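Nickel-dependent hydrogenase large subunit (Allochromatium vinosum, PDB 3MYR) forms the large subunit of a membrane-bound [NiFe] hydrogenase that oxidises hydrogen at a nickel-iron centre and probably recycles the hydrogen released by nitrogenase. Local coordinates at residues S72-E77 / L90-M95; L94-Q99 / G481-P486; L282-L287 / G491-I496; T297-R302 / S437-D442. One frame throughout, in Å; residues are numbered along the deposited sequence.

Contact 1. Residues S72-E77 / L90-M95; sequences SVRAVE and LIRNLM
R92 on helix 86-112 reaches across to E77 on helix 67-80 and closes a bidentate, end-on salt bridge (NH1 and NH2) between two roughly antiparallel helices. The axes of the two short segments approach to 13.9 Å, with their N-to-C directions at 149°, too far for close ridge-and-groove packing, and long side chains span the gap. R92 has CG anti to its carbonyl carbon (chi1 -78°) and is extended from there to NE, which carries the guanidinium to the carboxylate. R92 NH1 binds E77 OE1 at 2.8 Å and R92 NH2 binds E77 OE2 at 2.6 Å; both bonds are close to straight and use the syn lone pairs. The two flat groups are tilted by only 11°, so the pair is held almost in one plane. R92 NH2 also donates to G221 O, while E77 OE2 accepts from G220 N, so backbone groups of the 220-221 loop also bond to both partners of the salt bridge. R92 NH1 and R74 NE each donate to one water at 2.9 Å, a bridge that probably eases the closeness of the two like charges; R74 itself bonds to I482 O and pairs with D286. A leucine in place of R92 would probably leave the E77 carboxylate buried without its charged mate and the water without one of its two donors. Over one face of the guanidinium, toward its rim, lies V73, whose CG2 is 3.3 Å from R92 NH2.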
loop_
_atom_site.group_PDB
_atom_site.type_symbol
_atom_site.label_atom_id
_atom_site.label_comp_id
_atom_site.label_asym_id
_atom_site.label_seq_id
_atom_site.Cartn_x
_atom_site.Cartn_y
_atom_site.Cartn_z
ATOM N N SER B 72 2.730 13.931 4.496
ATOM C CA SER B 72 2.270 14.606 5.689
ATOM C C SER B 72 3.326 15.485 6.327
ATOM O O SER B 72 3.070 16.656 6.607
ATOM C CB SER B 72 1.728 13.617 6.737
ATOM O OG SER B 72 1.167 14.337 7.805
ATOM N N VAL B 73 4.538 14.972 6.537
ATOM C CA VAL B 73 5.561 15.798 7.268
ATOM C C VAL B 73 5.970 16.907 6.282
ATOM O O VAL B 73 6.285 18.027 6.702
ATOM C CB VAL B 73 6.819 14.976 7.731
ATOM C CG1 VAL B 73 6.438 13.953 8.852
ATOM C CG2 VAL B 73 7.421 14.235 6.554
ATOM N N ARG B 74 5.995 16.617 4.986
ATOM C CA ARG B 74 6.290 17.683 3.988
ATOM C C ARG B 74 5.207 18.793 3.995
ATOM O O ARG B 74 5.529 19.965 3.754
ATOM C CB ARG B 74 6.353 17.129 2.567
ATOM C CG ARG B 74 7.668 16.425 2.244
ATOM C CD ARG B 74 7.669 15.834 0.835
ATOM N NE ARG B 74 8.946 15.159 0.521
ATOM C CZ ARG B 74 9.186 14.498 -0.609
ATOM N NH1 ARG B 74 8.237 14.403 -1.519
ATOM N NH2 ARG B 74 10.362 13.884 -0.816
ATOM N N ALA B 75 3.941 18.416 4.269
ATOM C CA ALA B 75 2.854 19.410 4.287
ATOM C C ALA B 75 3.075 20.336 5.453
ATOM O O ALA B 75 2.941 21.584 5.314
ATOM C CB ALA B 75 1.432 18.699 4.432
ATOM N N VAL B 76 3.376 19.741 6.614
ATOM C CA VAL B 76 3.707 20.527 7.804
ATOM C C VAL B 76 4.976 21.416 7.639
ATOM O O VAL B 76 4.951 22.616 7.973
ATOM C CB VAL B 76 3.787 19.702 9.106
ATOM C CG1 VAL B 76 3.984 20.688 10.309
ATOM C CG2 VAL B 76 2.458 18.864 9.307
ATOM N N GLU B 77 6.039 20.830 7.081
ATOM C CA GLU B 77 7.241 21.562 6.768
ATOM C C GLU B 77 6.935 22.706 5.766
ATOM O O GLU B 77 7.436 23.819 5.932
ATOM C CB GLU B 77 8.270 20.593 6.188
ATOM C CG GLU B 77 8.872 19.650 7.301
ATOM C CD GLU B 77 9.322 18.288 6.792
ATOM O OE1 GLU B 77 9.433 18.094 5.532
ATOM O OE2 GLU B 77 9.617 17.437 7.685
ATOM N N LEU B 90 18.397 13.007 2.234
ATOM C CA LEU B 90 18.974 11.809 1.602
ATOM C C LEU B 90 18.350 10.545 2.131
ATOM O O LEU B 90 18.079 9.582 1.379
ATOM C CB LEU B 90 20.466 11.717 1.864
ATOM C CG LEU B 90 21.403 12.462 0.883
ATOM C CD1 LEU B 90 20.927 12.934 -0.455
ATOM C CD2 LEU B 90 22.471 13.219 1.469
ATOM N N ILE B 91 18.185 10.495 3.446
ATOM C CA ILE B 91 17.516 9.337 4.023
ATOM C C ILE B 91 16.061 9.192 3.510
ATOM O O ILE B 91 15.665 8.094 3.146
ATOM C CB ILE B 91 17.617 9.303 5.553
ATOM C CG1 ILE B 91 19.089 8.998 5.920
ATOM C CG2 ILE B 91 16.571 8.192 6.153
ATOM C CD1 ILE B 91 19.469 9.355 7.465
ATOM N N ARG B 92 15.325 10.314 3.392
ATOM C CA ARG B 92 14.003 10.218 2.875
ATOM C C ARG B 92 14.014 9.720 1.418
ATOM O O ARG B 92 13.210 8.887 1.082
ATOM C CB ARG B 92 13.211 11.519 2.978
ATOM C CG ARG B 92 12.647 11.792 4.406
ATOM C CD ARG B 92 11.974 13.238 4.446
ATOM N NE ARG B 92 11.498 13.608 5.777
ATOM C CZ ARG B 92 10.881 14.756 6.047
ATOM N NH1 ARG B 92 10.552 15.598 5.030
ATOM N NH2 ARG B 92 10.531 15.020 7.299
ATOM N N ASN B 93 14.920 10.229 0.582
ATOM C CA ASN B 93 15.011 9.763 -0.789
ATOM C C ASN B 93 15.270 8.263 -0.834
ATOM O O ASN B 93 14.661 7.548 -1.640
ATOM C CB ASN B 93 16.160 10.441 -1.582
ATOM C CG ASN B 93 15.854 11.874 -1.986
ATOM O OD1 ASN B 93 16.756 12.584 -2.514
ATOM N ND2 ASN B 93 14.641 12.332 -1.742
ATOM N N LEU B 94 16.257 7.802 -0.060
ATOM C CA LEU B 94 16.567 6.380 -0.010
ATOM C C LEU B 94 15.354 5.515 0.392
ATOM O O LEU B 94 15.065 4.463 -0.224
ATOM C CB LEU B 94 17.717 6.155 0.983
ATOM C CG LEU B 94 19.113 6.555 0.459
ATOM C CD1 LEU B 94 20.124 6.699 1.634
ATOM C CD2 LEU B 94 19.627 5.491 -0.564
ATOM N N MET B 95 14.604 5.961 1.396
ATOM C CA MET B 95 13.424 5.207 1.852
ATOM C C MET B 95 12.361 5.254 0.762
ATOM O O MET B 95 11.660 4.268 0.544
ATOM C CB MET B 95 12.895 5.828 3.152
ATOM C CG MET B 95 13.848 5.604 4.335
ATOM S SD MET B 95 13.228 6.354 5.888
ATOM C CE MET B 95 12.417 7.888 5.414
HETATM O O HOH W 1 11.179 15.922 2.190
#

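Contact 2. Residues L94-Q99 / G481-P486; sequences LMIGAQ and GIMEAP. With NFV (Ni-Fe oxidized active center), chain N.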
loop_
_atom_site.group_PDB
_atom_site.type_symbol
_atom_site.label_atom_id
_atom_site.label_comp_id
_atom_site.label_asym_id
_atom_site.label_seq_id
_atom_site.Cartn_x
_atom_site.Cartn_y
_atom_site.Cartn_z
ATOM N N LEU B 94 16.257 7.802 -0.060
ATOM C CA LEU B 94 16.567 6.380 -0.010
ATOM C C LEU B 94 15.354 5.515 0.392
ATOM O O LEU B 94 15.065 4.463 -0.224
ATOM C CB LEU B 94 17.717 6.155 0.983
ATOM C CG LEU B 94 19.113 6.555 0.459
ATOM C CD1 LEU B 94 20.124 6.699 1.634
ATOM C CD2 LEU B 94 19.627 5.491 -0.564
ATOM N N MET B 95 14.604 5.961 1.396
ATOM C CA MET B 95 13.424 5.207 1.852
ATOM C C MET B 95 12.361 5.254 0.762
ATOM O O MET B 95 11.660 4.268 0.544
ATOM C CB MET B 95 12.895 5.828 3.152
ATOM C CG MET B 95 13.848 5.604 4.335
ATOM S SD MET B 95 13.228 6.354 5.888
ATOM C CE MET B 95 12.417 7.888 5.414
ATOM N N ILE B 96 12.206 6.401 0.090
ATOM C CA ILE B 96 11.232 6.476 -1.004
ATOM C C ILE B 96 11.619 5.529 -2.127
ATOM O O ILE B 96 10.800 4.746 -2.590
ATOM C CB ILE B 96 11.069 7.928 -1.565
ATOM C CG1 ILE B 96 10.452 8.815 -0.506
ATOM C CG2 ILE B 96 10.267 7.972 -2.965
ATOM C CD1 ILE B 96 10.684 10.349 -0.826
ATOM N N GLY B 97 12.877 5.554 -2.542
ATOM C CA GLY B 97 13.352 4.629 -3.620
ATOM C C GLY B 97 13.113 3.172 -3.170
ATOM O O GLY B 97 12.591 2.365 -3.943
ATOM N N ALA B 98 13.454 2.836 -1.932
ATOM C CA ALA B 98 13.255 1.436 -1.436
ATOM C C ALA B 98 11.783 1.089 -1.523
ATOM O O ALA B 98 11.427 -0.085 -1.806
ATOM C CB ALA B 98 13.720 1.253 0.028
ATOM N N GLN B 99 10.905 2.067 -1.247
ATOM C CA GLN B 99 9.450 1.755 -1.267
ATOM C C GLN B 99 8.955 1.480 -2.722
ATOM O O GLN B 99 8.120 0.589 -2.972
ATOM C CB GLN B 99 8.653 2.942 -0.661
ATOM C CG GLN B 99 7.127 2.809 -0.859
ATOM C CD GLN B 99 6.568 1.515 -0.197
ATOM O OE1 GLN B 99 7.086 1.076 0.808
ATOM N NE2 GLN B 99 5.506 0.917 -0.783
ATOM N N GLY B 481 1.985 19.229 1.080
ATOM C CA GLY B 481 3.070 18.234 1.002
ATOM C C GLY B 481 2.850 17.422 -0.253
ATOM O O GLY B 481 1.763 16.875 -0.448
ATOM N N ILE B 482 3.809 17.468 -1.164
ATOM C CA ILE B 482 3.672 16.725 -2.414
ATOM C C ILE B 482 4.639 15.564 -2.441
ATOM O O ILE B 482 5.657 15.521 -1.720
ATOM C CB ILE B 482 3.847 17.613 -3.707
ATOM C CG1 ILE B 482 5.188 18.302 -3.729
ATOM C CG2 ILE B 482 2.843 18.684 -3.750
ATOM C CD1 ILE B 482 6.398 17.416 -4.364
ATOM N N MET B 483 4.306 14.576 -3.248
ATOM C CA MET B 483 5.182 13.420 -3.369
ATOM C C MET B 483 4.781 12.702 -4.663
ATOM O O MET B 483 3.635 12.843 -5.105
ATOM C CB MET B 483 4.980 12.514 -2.180
ATOM C CG MET B 483 5.138 11.077 -2.583
ATOM S SD MET B 483 5.703 10.254 -1.179
ATOM C CE MET B 483 6.980 9.203 -1.857
ATOM N N GLU B 484 5.706 11.978 -5.278
ATOM C CA GLU B 484 5.345 11.064 -6.369
ATOM C C GLU B 484 5.350 9.712 -5.689
ATOM O O GLU B 484 6.413 9.197 -5.361
ATOM C CB GLU B 484 6.386 11.111 -7.504
ATOM C CG GLU B 484 6.188 12.283 -8.561
ATOM C CD GLU B 484 4.852 12.209 -9.393
ATOM O OE1 GLU B 484 4.296 11.090 -9.684
ATOM O OE2 GLU B 484 4.376 13.305 -9.783
ATOM N N ALA B 485 4.172 9.202 -5.361
ATOM C CA ALA B 485 4.053 7.890 -4.708
ATOM C C ALA B 485 4.139 6.837 -5.845
ATOM O O ALA B 485 3.993 7.201 -7.013
ATOM C CB ALA B 485 2.693 7.809 -3.986
ATOM N N PRO B 486 4.463 5.564 -5.534
ATOM C CA PRO B 486 4.465 4.574 -6.652
ATOM C C PRO B 486 3.240 4.574 -7.599
ATOM O O PRO B 486 3.397 4.260 -8.769
ATOM C CB PRO B 486 4.553 3.205 -5.928
ATOM C CG PRO B 486 5.311 3.570 -4.664
ATOM C CD PRO B 486 4.741 4.920 -4.219
HETATM FE FE NFV N . -1.029 4.878 -2.486
HETATM NI NI NFV N . -2.086 2.398 -1.140
HETATM C C1 NFV N . -0.713 6.408 -2.291
HETATM O O1 NFV N . -0.428 7.611 -2.198
HETATM C C2 NFV N . 0.480 4.756 -3.645
HETATM N N2 NFV N . 1.430 4.699 -4.350
HETATM C C3 NFV N . -2.206 5.205 -3.921
HETATM N N3 NFV N . -2.958 5.415 -4.794
HETATM O O4 NFV N . -1.324 2.935 -2.777
#
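I96 and M483 meet tip to tip, the helix residue pointing at the strand and the methionine reaching back to it. M483 CE settles against both branches of the isoleucine, 3.7 Å from I96 CG1 and equally far from I96 CG2, with I96 CD1 at 4.0 Å. With I96 CG1 beside the backbone N (chi1 -66°) and CG2 anti to that N, both branches are turned to that methyl. M483 gets there by a bent path: its chi1 of 146° lies well away from a staggered value, and the chain turns again at chi3 (-137°). M483 belongs to an edge strand, within this chain, of the antiparallel sheet 476-485/488-497/500-507, and its strand leads at its end into the pocket of the nickel-iron centre; the helix that meets it is 86-112. Where the strand gives way to a turn, Q99 and P486 face each other more loosely, their CG atoms 4.3 Å apart. The amide of Q99 is turned to other company, its NE2 donating to D103 OD2. V67 of helix 67-80 touches both M483 and P486. P486 also lies against the active centre, with P486 CD 3.3 Å from N2, the nitrogen of a cyanide ligand on the iron. A485 CB is 3.4 Å from that same N2 and 3.6 Å from O1 of the carbonyl ligand.

Contact 3. Residues L282-L287 / G491-I496; sequences LCYGDL and GHWIVI
Y284 points its ring at strand 488-497, touching G491 with CE2 and W493 with its hydroxyl. Y284 CE2 lies 3.8 Å from G491 N, which sits at the rim of the phenol ring and close to its plane. The hydroxyl goes on to the tryptophan: Y284 OH is 3.8 Å from W493 CH2, at the edge of the indole and near its plane, and the two side chains come from opposite directions. These are van der Waals contacts without hydrogen bonding between the two segments. The absence of a side chain at G491 is part of the fit, because a CB there would lie only 2.6 Å from W493 CZ3, and it would also be tight against Y284 CE2. With CG set beside the backbone N (chi1 -56°), Y284 directs its ring at the strand. Just after it, G285 takes a positive phi of 82°, and its N donates to E484 OE2. The indole is fixed from its other end, where W493 NE1 donates to L318 O, and it meets Y346 edge-to-face. The magnesium ion is about 8 Å from the W493 side chain. Y284 and W493 also touch I482 and V480, respectively, of strand 476-485. Strand 281-288 pairs antiparallel with 300-305, whereas 488-497 is the middle strand of a separate antiparallel sheet between 476-485 and 500-507, and H492 and I494 face helix 67-80.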
loop_
_atom_site.group_PDB
_atom_site.type_symbol
_atom_site.label_atom_id
_atom_site.label_comp_id
_atom_site.label_asym_id
_atom_site.label_seq_id
_atom_site.Cartn_x
_atom_site.Cartn_y
_atom_site.Cartn_z
ATOM N N LEU B 282 -0.376 13.824 -15.216
ATOM C CA LEU B 282 0.002 14.823 -14.262
ATOM C C LEU B 282 1.077 14.268 -13.305
ATOM O O LEU B 282 0.918 13.154 -12.754
ATOM C CB LEU B 282 -1.268 15.253 -13.502
ATOM C CG LEU B 282 -1.126 16.084 -12.231
ATOM C CD1 LEU B 282 -0.747 17.519 -12.650
ATOM C CD2 LEU B 282 -2.429 16.067 -11.455
ATOM N N CYS B 283 2.117 15.095 -13.068
ATOM C CA CYS B 283 3.151 14.835 -12.073
ATOM C C CYS B 283 3.363 16.049 -11.187
ATOM O O CYS B 283 3.508 17.147 -11.697
ATOM C CB CYS B 283 4.500 14.553 -12.739
ATOM S SG CYS B 283 4.452 13.098 -13.786
ATOM N N TYR B 284 3.508 15.820 -9.888
ATOM C CA TYR B 284 4.015 16.865 -9.013
ATOM C C TYR B 284 5.536 16.844 -8.959
ATOM O O TYR B 284 6.144 17.845 -8.520
ATOM C CB TYR B 284 3.441 16.726 -7.612
ATOM C CG TYR B 284 1.933 16.707 -7.498
ATOM C CD1 TYR B 284 1.117 17.345 -8.458
ATOM C CD2 TYR B 284 1.310 16.145 -6.344
ATOM C CE1 TYR B 284 -0.298 17.370 -8.303
ATOM C CE2 TYR B 284 -0.152 16.154 -6.184
ATOM C CZ TYR B 284 -0.920 16.723 -7.201
ATOM O OH TYR B 284 -2.301 16.705 -7.048
ATOM N N GLY B 285 6.155 15.713 -9.331
ATOM C CA GLY B 285 7.613 15.595 -9.256
ATOM C C GLY B 285 8.093 15.237 -7.838
ATOM O O GLY B 285 7.322 15.307 -6.860
ATOM N N ASP B 286 9.347 14.790 -7.715
ATOM C CA ASP B 286 9.877 14.354 -6.423
ATOM C C ASP B 286 11.376 14.067 -6.516
ATOM O O ASP B 286 11.926 14.035 -7.613
ATOM C CB ASP B 286 9.167 13.076 -5.963
ATOM C CG ASP B 286 9.101 12.968 -4.429
ATOM O OD1 ASP B 286 8.138 12.378 -3.914
ATOM O OD2 ASP B 286 10.054 13.422 -3.738
ATOM N N LEU B 287 11.994 13.822 -5.366
ATOM C CA LEU B 287 13.340 13.283 -5.255
ATOM C C LEU B 287 14.413 14.325 -5.585
ATOM O O LEU B 287 15.120 14.234 -6.608
ATOM C CB LEU B 287 13.540 11.980 -6.009
ATOM C CG LEU B 287 12.594 10.860 -5.478
ATOM C CD1 LEU B 287 12.556 9.745 -6.550
ATOM C CD2 LEU B 287 13.068 10.291 -4.101
ATOM N N GLY B 491 -0.799 14.532 -2.854
ATOM C CA GLY B 491 -0.661 15.801 -2.146
ATOM C C GLY B 491 -1.509 15.756 -0.863
ATOM O O GLY B 491 -2.628 15.169 -0.887
ATOM N N HIS B 492 -1.014 16.390 0.221
ATOM C CA HIS B 492 -1.763 16.581 1.428
ATOM C C HIS B 492 -1.819 18.085 1.604
ATOM O O HIS B 492 -0.767 18.724 1.698
ATOM C CB HIS B 492 -1.054 15.984 2.630
ATOM C CG HIS B 492 -1.077 14.481 2.663
ATOM N ND1 HIS B 492 -0.759 13.766 3.787
ATOM C CD2 HIS B 492 -1.426 13.566 1.722
ATOM C CE1 HIS B 492 -0.879 12.471 3.538
ATOM N NE2 HIS B 492 -1.326 12.328 2.304
ATOM N N TRP B 493 -3.031 18.650 1.664
ATOM C CA TRP B 493 -3.132 20.095 1.912
ATOM C C TRP B 493 -3.562 20.284 3.368
ATOM O O TRP B 493 -4.581 19.716 3.783
ATOM C CB TRP B 493 -4.188 20.679 0.986
ATOM C CG TRP B 493 -3.711 20.896 -0.413
ATOM C CD1 TRP B 493 -3.393 22.115 -0.978
ATOM C CD2 TRP B 493 -3.616 19.922 -1.472
ATOM N NE1 TRP B 493 -3.075 21.943 -2.298
ATOM C CE2 TRP B 493 -3.178 20.612 -2.622
ATOM C CE3 TRP B 493 -3.739 18.501 -1.527
ATOM C CZ2 TRP B 493 -2.955 19.965 -3.846
ATOM C CZ3 TRP B 493 -3.542 17.855 -2.733
ATOM C CH2 TRP B 493 -3.138 18.583 -3.890
ATOM N N ILE B 494 -2.799 21.043 4.142
ATOM C CA ILE B 494 -3.142 21.214 5.581
ATOM C C ILE B 494 -3.408 22.690 5.884
ATOM O O ILE B 494 -2.715 23.578 5.382
ATOM C CB ILE B 494 -2.047 20.694 6.502
ATOM C CG1 ILE B 494 -2.468 20.770 7.975
ATOM C CG2 ILE B 494 -0.719 21.484 6.285
ATOM C CD1 ILE B 494 -1.428 20.054 8.940
ATOM N N VAL B 495 -4.360 22.935 6.764
ATOM C CA VAL B 495 -4.572 24.265 7.256
ATOM C C VAL B 495 -4.485 24.192 8.747
ATOM O O VAL B 495 -5.200 23.376 9.383
ATOM C CB VAL B 495 -5.993 24.800 6.817
ATOM C CG1 VAL B 495 -6.312 26.151 7.424
ATOM C CG2 VAL B 495 -6.091 24.809 5.287
ATOM N N ILE B 496 -3.649 25.058 9.310
ATOM C CA ILE B 496 -3.369 25.023 10.751
ATOM C C ILE B 496 -3.884 26.269 11.435
ATOM O O ILE B 496 -3.629 27.405 10.979
ATOM C CB ILE B 496 -1.850 24.909 11.084
ATOM C CG1 ILE B 496 -1.255 23.576 10.557
ATOM C CG2 ILE B 496 -1.629 25.006 12.587
ATOM C CD1 ILE B 496 0.272 23.655 10.416
#

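Contact 4. Residues T297-R302 / S437-D442; sequences TFLFPR and SKILVD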
loop_
_atom_site.group_PDB
_atom_site.type_symbol
_atom_site.label_atom_id
_atom_site.label_comp_id
_atom_site.label_asym_id
_atom_site.label_seq_id
_atom_site.Cartn_x
_atom_site.Cartn_y
_atom_site.Cartn_z
ATOM N N THR B 297 15.503 20.634 -8.957
ATOM C CA THR B 297 16.528 19.594 -8.712
ATOM C C THR B 297 15.924 18.175 -8.703
ATOM O O THR B 297 16.605 17.210 -8.378
ATOM C CB THR B 297 17.276 19.857 -7.352
ATOM O OG1 THR B 297 16.400 19.647 -6.209
ATOM C CG2 THR B 297 17.877 21.288 -7.309
ATOM N N PHE B 298 14.622 18.067 -9.002
ATOM C CA PHE B 298 13.896 16.801 -8.856
ATOM C C PHE B 298 14.442 15.751 -9.839
ATOM O O PHE B 298 14.714 16.037 -10.994
ATOM C CB PHE B 298 12.399 17.018 -9.119
ATOM C CG PHE B 298 11.612 17.587 -7.945
ATOM C CD1 PHE B 298 10.245 17.896 -8.111
ATOM C CD2 PHE B 298 12.196 17.781 -6.692
ATOM C CE1 PHE B 298 9.455 18.365 -7.043
ATOM C CE2 PHE B 298 11.451 18.284 -5.613
ATOM C CZ PHE B 298 10.052 18.582 -5.795
ATOM N N LEU B 299 14.540 14.508 -9.412
ATOM C CA LEU B 299 14.675 13.415 -10.374
ATOM C C LEU B 299 13.386 13.250 -11.256
ATOM O O LEU B 299 13.464 13.177 -12.477
ATOM C CB LEU B 299 15.006 12.116 -9.629
ATOM C CG LEU B 299 15.056 10.863 -10.515
ATOM C CD1 LEU B 299 16.149 11.108 -11.578
ATOM C CD2 LEU B 299 15.471 9.737 -9.645
ATOM N N PHE B 300 12.218 13.267 -10.657
ATOM C CA PHE B 300 10.986 13.241 -11.432
ATOM C C PHE B 300 10.471 14.666 -11.542
ATOM O O PHE B 300 10.175 15.279 -10.526
ATOM C CB PHE B 300 9.928 12.408 -10.694
ATOM C CG PHE B 300 10.239 10.926 -10.627
ATOM C CD1 PHE B 300 10.472 10.205 -11.782
ATOM C CD2 PHE B 300 10.059 10.231 -9.449
ATOM C CE1 PHE B 300 10.695 8.820 -11.720
ATOM C CE2 PHE B 300 10.242 8.849 -9.385
ATOM C CZ PHE B 300 10.551 8.140 -10.507
ATOM N N PRO B 301 10.312 15.192 -12.777
ATOM C CA PRO B 301 9.950 16.592 -12.900
ATOM C C PRO B 301 8.470 16.821 -12.649
ATOM O O PRO B 301 7.660 15.897 -12.844
ATOM C CB PRO B 301 10.316 16.924 -14.364
ATOM C CG PRO B 301 10.148 15.576 -15.051
ATOM C CD PRO B 301 10.622 14.568 -14.066
ATOM N N ARG B 302 8.145 18.059 -12.247
ATOM C CA ARG B 302 6.768 18.526 -12.114
ATOM C C ARG B 302 6.255 18.959 -13.477
ATOM O O ARG B 302 6.948 19.656 -14.213
ATOM C CB ARG B 302 6.734 19.728 -11.168
ATOM C CG ARG B 302 5.326 20.319 -10.961
ATOM C CD ARG B 302 5.251 21.307 -9.760
ATOM N NE ARG B 302 5.632 20.552 -8.581
ATOM C CZ ARG B 302 5.930 21.065 -7.387
ATOM N NH1 ARG B 302 6.392 20.265 -6.399
ATOM N NH2 ARG B 302 5.825 22.360 -7.218
ATOM N N SER B 437 11.404 1.692 -12.236
ATOM C CA SER B 437 12.154 0.897 -11.198
ATOM C C SER B 437 13.650 0.813 -11.466
ATOM O O SER B 437 14.457 0.906 -10.545
ATOM C CB SER B 437 11.660 -0.542 -11.072
ATOM O OG SER B 437 10.279 -0.500 -10.758
ATOM N N LYS B 438 14.016 0.619 -12.714
ATOM C CA LYS B 438 15.430 0.605 -13.095
ATOM C C LYS B 438 16.053 1.999 -12.865
ATOM O O LYS B 438 17.200 2.147 -12.378
ATOM C CB LYS B 438 15.561 0.185 -14.582
ATOM C CG LYS B 438 16.986 0.378 -15.192
ATOM C CD LYS B 438 18.082 -0.320 -14.281
ATOM C CE LYS B 438 19.462 -0.397 -15.020
ATOM N NZ LYS B 438 20.497 -0.943 -14.006
ATOM N N ILE B 439 15.320 3.038 -13.185
ATOM C CA ILE B 439 15.898 4.379 -13.017
ATOM C C ILE B 439 16.122 4.617 -11.510
ATOM O O ILE B 439 17.139 5.171 -11.124
ATOM C CB ILE B 439 14.965 5.457 -13.612
ATOM C CG1 ILE B 439 14.961 5.333 -15.170
ATOM C CG2 ILE B 439 15.406 6.914 -13.122
ATOM C CD1 ILE B 439 13.961 6.242 -15.830
ATOM N N LEU B 440 15.174 4.202 -10.664
ATOM C CA LEU B 440 15.243 4.523 -9.232
ATOM C C LEU B 440 16.324 3.681 -8.579
ATOM O O LEU B 440 17.018 4.118 -7.663
ATOM C CB LEU B 440 13.920 4.225 -8.544
ATOM C CG LEU B 440 12.998 5.402 -8.721
ATOM C CD1 LEU B 440 11.619 5.028 -8.284
ATOM C CD2 LEU B 440 13.489 6.480 -7.796
ATOM N N VAL B 441 16.405 2.426 -8.973
ATOM C CA VAL B 441 17.394 1.577 -8.348
ATOM C C VAL B 441 18.840 2.038 -8.646
ATOM O O VAL B 441 19.624 2.059 -7.738
ATOM C CB VAL B 441 17.186 0.047 -8.641
ATOM C CG1 VAL B 441 17.913 -0.375 -9.915
ATOM C CG2 VAL B 441 17.645 -0.702 -7.486
ATOM N N ASP B 442 19.125 2.545 -9.846
ATOM C CA ASP B 442 20.405 3.171 -10.142
ATOM C C ASP B 442 20.612 4.438 -9.342
ATOM O O ASP B 442 21.710 4.702 -8.995
ATOM C CB ASP B 442 20.567 3.519 -11.643
ATOM C CG ASP B 442 20.627 2.256 -12.538
ATOM O OD1 ASP B 442 20.583 2.385 -13.790
ATOM O OD2 ASP B 442 20.760 1.128 -11.979
#
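L299 and F300, two successive residues, both face D286 in a classic beta bulge, and both present their side chains to the one helix, 426-456. The chain turns a corner at L299, which probably helps both side chains reach the same helix. L299 CD2 comes within 4.2 Å of L440 CD2 and, more loosely, within 4.5 Å of I439 CG2, so one methyl bridges two adjacent residues of the helix. F300 and L440 cross at about a right angle: L440 CD1 sits at the edge of the ring, near its plane, 4.0 Å from F300 CZ. A chi1 of -68° swings the far end of the F300 ring to the leucine. All of these pairs are apolar. The ring also makes a cation-pi contact with R393. Strand 281-288 runs beside the bulge, and its L287 touches L299, F300 and L440 together; L397 of helix 390-399 packs on F300 and I439, while S437 and V441 of helix 426-456 turn to helix 236-265.

How the contacts relate
Contacts 1 and 2 follow one another along helix 86-112, sharing L94 and M95, with centres 8 Å apart. R74 NH1 of contact 1 is 2.8 Å from I482 O of contact 2, and R74 NH2 is 3.0 Å from D286 OD2 of contact 3. Strand 476-485 of contact 2 and strand 488-497 of contact 3 are neighbours in one sheet, with G481 N 2.9 Å from H492 O. Contact 4 is nested in the loops closed by contacts 2 and 3, with L299 N 2.9 Å from L287 O in the two-stranded sheet. Contact 2 lines the nickel-iron pocket; G491 of contact 3 is about 8 Å from the bound nickel-iron centre, and the side chains of R74 and L440 about 11 Å.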